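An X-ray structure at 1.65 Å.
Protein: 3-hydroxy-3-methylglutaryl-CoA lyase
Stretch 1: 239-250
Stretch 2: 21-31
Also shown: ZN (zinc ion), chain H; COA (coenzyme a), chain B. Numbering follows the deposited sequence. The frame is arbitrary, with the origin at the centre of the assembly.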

# COMPACT_ATOMS: atom_id res chain seq x y z
N ASP A 239 -0.16 0.37 15.63
CA ASP A 239 0.91 -0.63 15.64
C ASP A 239 1.50 -0.81 14.24
O ASP A 239 0.79 -0.79 13.24
CB ASP A 239 0.38 -1.99 16.12
CG ASP A 239 0.04 -2.03 17.61
OD1 ASP A 239 0.47 -1.13 18.38
OD2 ASP A 239 -0.64 -2.99 18.02
N ALA A 240 2.81 -1.05 14.19
CA ALA A 240 3.49 -1.31 12.92
C ALA A 240 4.72 -2.14 13.22
O ALA A 240 5.20 -2.17 14.35
CB ALA A 240 3.87 0.00 12.20
N ALA A 241 5.23 -2.85 12.20
CA ALA A 241 6.42 -3.69 12.35
C ALA A 241 7.51 -3.19 11.42
O ALA A 241 7.26 -2.93 10.23
CB ALA A 241 6.12 -5.15 12.05
N LEU A 242 8.74 -3.10 11.95
CA LEU A 242 9.91 -2.78 11.15
C LEU A 242 9.98 -3.66 9.90
O LEU A 242 9.84 -4.88 9.98
CB LEU A 242 11.18 -2.98 11.99
CG LEU A 242 12.50 -2.59 11.32
CD1 LEU A 242 12.61 -1.07 11.27
CD2 LEU A 242 13.65 -3.21 12.11
N GLY A 243 10.20 -3.02 8.75
CA GLY A 243 10.34 -3.75 7.51
C GLY A 243 9.08 -4.41 7.00
O GLY A 243 9.14 -5.12 5.98
N GLY A 244 7.94 -4.24 7.67
CA GLY A 244 6.76 -4.96 7.23
C GLY A 244 6.76 -6.43 7.58
O GLY A 244 6.06 -7.23 6.92
N LEU A 245 7.54 -6.83 8.58
CA LEU A 245 7.48 -8.20 9.08
C LEU A 245 6.08 -8.48 9.63
O LEU A 245 5.28 -7.57 9.84
CB LEU A 245 8.53 -8.40 10.17
CG LEU A 245 9.98 -8.22 9.73
CD1 LEU A 245 10.94 -8.32 10.93
CD2 LEU A 245 10.33 -9.26 8.68
N GLY A 246 5.78 -9.77 9.83
CA GLY A 246 4.68 -10.14 10.72
C GLY A 246 3.67 -11.08 10.09
O GLY A 246 3.77 -11.49 8.94
N GLY A 247 2.67 -11.44 10.91
CA GLY A 247 1.63 -12.40 10.55
C GLY A 247 1.46 -13.39 11.69
O GLY A 247 2.38 -13.64 12.47
N CYS A 248 0.24 -13.96 11.79
CA CYS A 248 -0.04 -14.98 12.81
C CYS A 248 -0.00 -16.36 12.17
O CYS A 248 -0.64 -16.57 11.13
CB CYS A 248 -1.40 -14.75 13.47
SG CYS A 248 -1.95 -16.09 14.59
N PRO A 249 0.73 -17.32 12.76
CA PRO A 249 0.83 -18.65 12.14
C PRO A 249 -0.47 -19.43 12.15
O PRO A 249 -0.59 -20.39 11.38
CB PRO A 249 1.90 -19.35 12.98
CG PRO A 249 2.62 -18.24 13.72
CD PRO A 249 1.58 -17.19 13.95
N PHE A 250 -1.44 -19.05 12.98
CA PHE A 250 -2.70 -19.78 13.08
C PHE A 250 -3.85 -19.06 12.40
O PHE A 250 -4.98 -19.56 12.43
CB PHE A 250 -3.02 -20.04 14.56
CG PHE A 250 -1.95 -20.84 15.27
CD1 PHE A 250 -1.80 -22.19 15.01
CD2 PHE A 250 -1.09 -20.23 16.16
CE1 PHE A 250 -0.81 -22.93 15.64
CE2 PHE A 250 -0.09 -20.96 16.80
CZ PHE A 250 0.04 -22.31 16.54
ZN ZN H . -1.01 -8.86 14.30
N1A COA B . 2.92 -19.89 28.44
C2A COA B . 3.61 -21.04 28.52
N3A COA B . 3.17 -22.27 28.79
C4A COA B . 1.84 -22.27 28.98
C5A COA B . 1.00 -21.18 28.92
C6A COA B . 1.58 -19.93 28.63
N6A COA B . 0.88 -18.80 28.56
N7A COA B . -0.31 -21.57 29.18
C8A COA B . -0.24 -22.86 29.39
N9A COA B . 1.05 -23.35 29.28
C1B COA B . 1.51 -24.72 29.47
C2B COA B . 1.16 -25.32 30.83
O2B COA B . 2.01 -24.93 31.88
C3B COA B . 1.23 -26.81 30.49
O3B COA B . 2.58 -27.21 30.28
P3B COA B . 2.71 -28.82 30.41
O7A COA B . 2.35 -29.43 29.06
O8A COA B . 1.74 -29.23 31.50
O9A COA B . 4.15 -29.09 30.79
C4B COA B . 0.44 -26.78 29.19
O4B COA B . 0.90 -25.57 28.52
C5B COA B . -1.04 -26.64 29.45
O5B COA B . -1.75 -26.65 28.20
P1A COA B . -3.22 -26.04 28.21
O1A COA B . -3.41 -25.15 29.39
O2A COA B . -4.22 -27.12 27.92
O3A COA B . -3.08 -25.10 26.92
P2A COA B . -2.98 -25.42 25.36
O4A COA B . -4.34 -25.80 24.88
O5A COA B . -1.83 -26.34 25.09
O6A COA B . -2.58 -23.97 24.81
CBP COA B . -2.57 -21.58 24.91
CCP COA B . -3.42 -22.83 25.13
CDP COA B . -3.44 -20.32 25.04
CEP COA B . -1.47 -21.54 25.98
CAP COA B . -1.96 -21.67 23.51
OAP COA B . -3.00 -21.93 22.57
C9P COA B . -1.22 -20.42 23.09
O9P COA B . -0.15 -20.12 23.61
N8P COA B . -1.79 -19.68 22.15
C7P COA B . -1.27 -18.39 21.72
C6P COA B . -0.73 -18.45 20.32
C5P COA B . -0.33 -17.08 19.81
O5P COA B . 0.38 -16.34 20.48
N4P COA B . -0.79 -16.74 18.60
C3P COA B . -0.38 -15.54 17.88
C2P COA B . -0.67 -14.27 18.64
S1P COA B . -2.41 -14.18 19.16
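Stretch 2 21-31: VSPRDGLQIEP

The most unusual feature of this contact is a meeting of two glycines: Gly-246 and Gly-26 approach to 3.6 Å between their CA atoms, so that backbone packs directly on backbone. Gly-246 CA also lies 3.2 Å from Asp-25 O, in a CA-H...O contact. Both positions call for glycine, for different reasons: a CB on Gly-26 would fall 3.1 Å from Leu-245 CB and clash with Ser-22 O, whereas the backbone angles of Gly-246 would jam a CB against the carbonyl of the residue before.

Stretch 2 enters at Val-21, the N-cap of a helix that begins at Ser-22 and opens with a wider pi-type turn over residues 22-26. It runs in the same sense as the mostly extended, irregular stretch 1, Ser-22 lying near Ala-241, Gly-26 near Gly-246 and Ile-29 near Pro-249. Where the strand of stretch 1 ends, Val-21 N donates a hydrogen bond to Ala-240 O (2.8 Å), and Ala-241 CB rests 3.9 Å from Ser-22 CA. The chain then turns through Gly-243 and Gly-244, which do not touch stretch 2, and returns at Leu-245, whose CB packs 3.6 Å from Gly-26 CA.

Beyond the glycine pair, the side chains of Asp-25 and Gln-28 engage the backbone of Gly-247 at both its amide and its carbonyl. Gly-247 N donates to Asp-25 OD1 at 3.3 Å, and Gln-28 NE2 donates to Gly-247 O at 2.9 Å, nearly linearly. Asp-25 also binds the zinc ion through OD2 (2.1 Å), tying this junction to the metal site. A water accepts from Gly-246 N (2.9 Å) and donates to Gly-26 O (2.7 Å) and Glu-30 OE1 (2.8 Å), bridging the stretches. Farther along, Ile-29 packs against the end of stretch 1, its CB 3.3 Å from Gly-247 O and its CG1 4.1 Å from Pro-249 CG.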

# COMPACT_ATOMS: atom_id res chain seq x y z
N VAL A 21 5.89 -3.34 16.85
CA VAL A 21 5.56 -4.73 17.23
C VAL A 21 6.42 -5.77 16.50
O VAL A 21 6.13 -6.97 16.58
CB VAL A 21 4.07 -5.03 17.01
CG1 VAL A 21 3.18 -4.04 17.80
CG2 VAL A 21 3.70 -5.03 15.51
N SER A 22 7.47 -5.36 15.79
CA SER A 22 8.26 -6.37 15.09
C SER A 22 8.87 -7.45 16.00
O SER A 22 8.98 -8.59 15.52
CB SER A 22 9.37 -5.76 14.22
OG SER A 22 10.32 -5.09 15.00
N PRO A 23 9.28 -7.19 17.24
CA PRO A 23 9.86 -8.28 18.03
C PRO A 23 8.88 -9.35 18.40
O PRO A 23 9.30 -10.44 18.79
CB PRO A 23 10.39 -7.57 19.29
CG PRO A 23 10.58 -6.11 18.86
CD PRO A 23 9.40 -5.89 17.94
N ARG A 24 7.57 -9.07 18.31
CA ARG A 24 6.54 -10.04 18.65
C ARG A 24 5.82 -10.49 17.38
O ARG A 24 6.01 -11.62 16.92
CB ARG A 24 5.58 -9.43 19.68
CG ARG A 24 4.64 -10.42 20.40
CD ARG A 24 3.48 -10.88 19.51
NE ARG A 24 2.58 -9.78 19.14
CZ ARG A 24 1.57 -9.92 18.29
NH1 ARG A 24 1.32 -11.10 17.73
NH2 ARG A 24 0.79 -8.88 18.02
N ASP A 25 4.99 -9.62 16.78
CA ASP A 25 4.26 -10.01 15.59
C ASP A 25 5.21 -10.34 14.45
O ASP A 25 4.98 -11.29 13.69
CB ASP A 25 3.31 -8.87 15.18
CG ASP A 25 2.04 -9.37 14.54
OD1 ASP A 25 2.01 -10.49 13.97
OD2 ASP A 25 1.04 -8.63 14.61
N GLY A 26 6.30 -9.58 14.34
CA GLY A 26 7.24 -9.80 13.26
C GLY A 26 7.93 -11.14 13.35
O GLY A 26 8.04 -11.87 12.36
N LEU A 27 8.40 -11.50 14.54
CA LEU A 27 9.23 -12.69 14.66
C LEU A 27 8.44 -13.97 14.89
O LEU A 27 8.97 -15.05 14.63
CB LEU A 27 10.23 -12.51 15.81
CG LEU A 27 11.21 -11.35 15.61
CD1 LEU A 27 12.25 -11.41 16.70
CD2 LEU A 27 11.88 -11.42 14.25
N GLN A 28 7.18 -13.87 15.33
CA GLN A 28 6.48 -15.11 15.68
C GLN A 28 6.28 -16.02 14.48
O GLN A 28 6.25 -17.25 14.64
CB GLN A 28 5.14 -14.78 16.34
CG GLN A 28 4.17 -14.12 15.42
CD GLN A 28 2.89 -13.68 16.11
OE1 GLN A 28 2.82 -13.61 17.35
NE2 GLN A 28 1.88 -13.37 15.32
N ILE A 29 6.19 -15.46 13.28
CA ILE A 29 5.92 -16.21 12.06
C ILE A 29 7.14 -16.34 11.15
O ILE A 29 7.07 -17.05 10.14
CB ILE A 29 4.74 -15.58 11.28
CG1 ILE A 29 4.15 -16.56 10.27
CG2 ILE A 29 5.19 -14.28 10.61
CD1 ILE A 29 2.88 -16.06 9.60
N GLU A 30 8.25 -15.67 11.48
CA GLU A 30 9.47 -15.81 10.69
C GLU A 30 9.89 -17.27 10.62
O GLU A 30 9.87 -17.97 11.64
CB GLU A 30 10.61 -14.99 11.30
CG GLU A 30 10.73 -13.59 10.78
CD GLU A 30 10.94 -13.55 9.29
OE1 GLU A 30 10.15 -12.88 8.60
OE2 GLU A 30 11.89 -14.20 8.80
N PRO A 31 10.31 -17.75 9.45
CA PRO A 31 10.69 -19.17 9.34
C PRO A 31 11.88 -19.54 10.21
O PRO A 31 11.92 -20.65 10.76
CB PRO A 31 11.02 -19.33 7.85
CG PRO A 31 10.35 -18.19 7.18
CD PRO A 31 10.35 -17.06 8.15
O HOH W 1 -0.63 -11.01 13.89
O HOH W 2 7.80 -11.90 9.70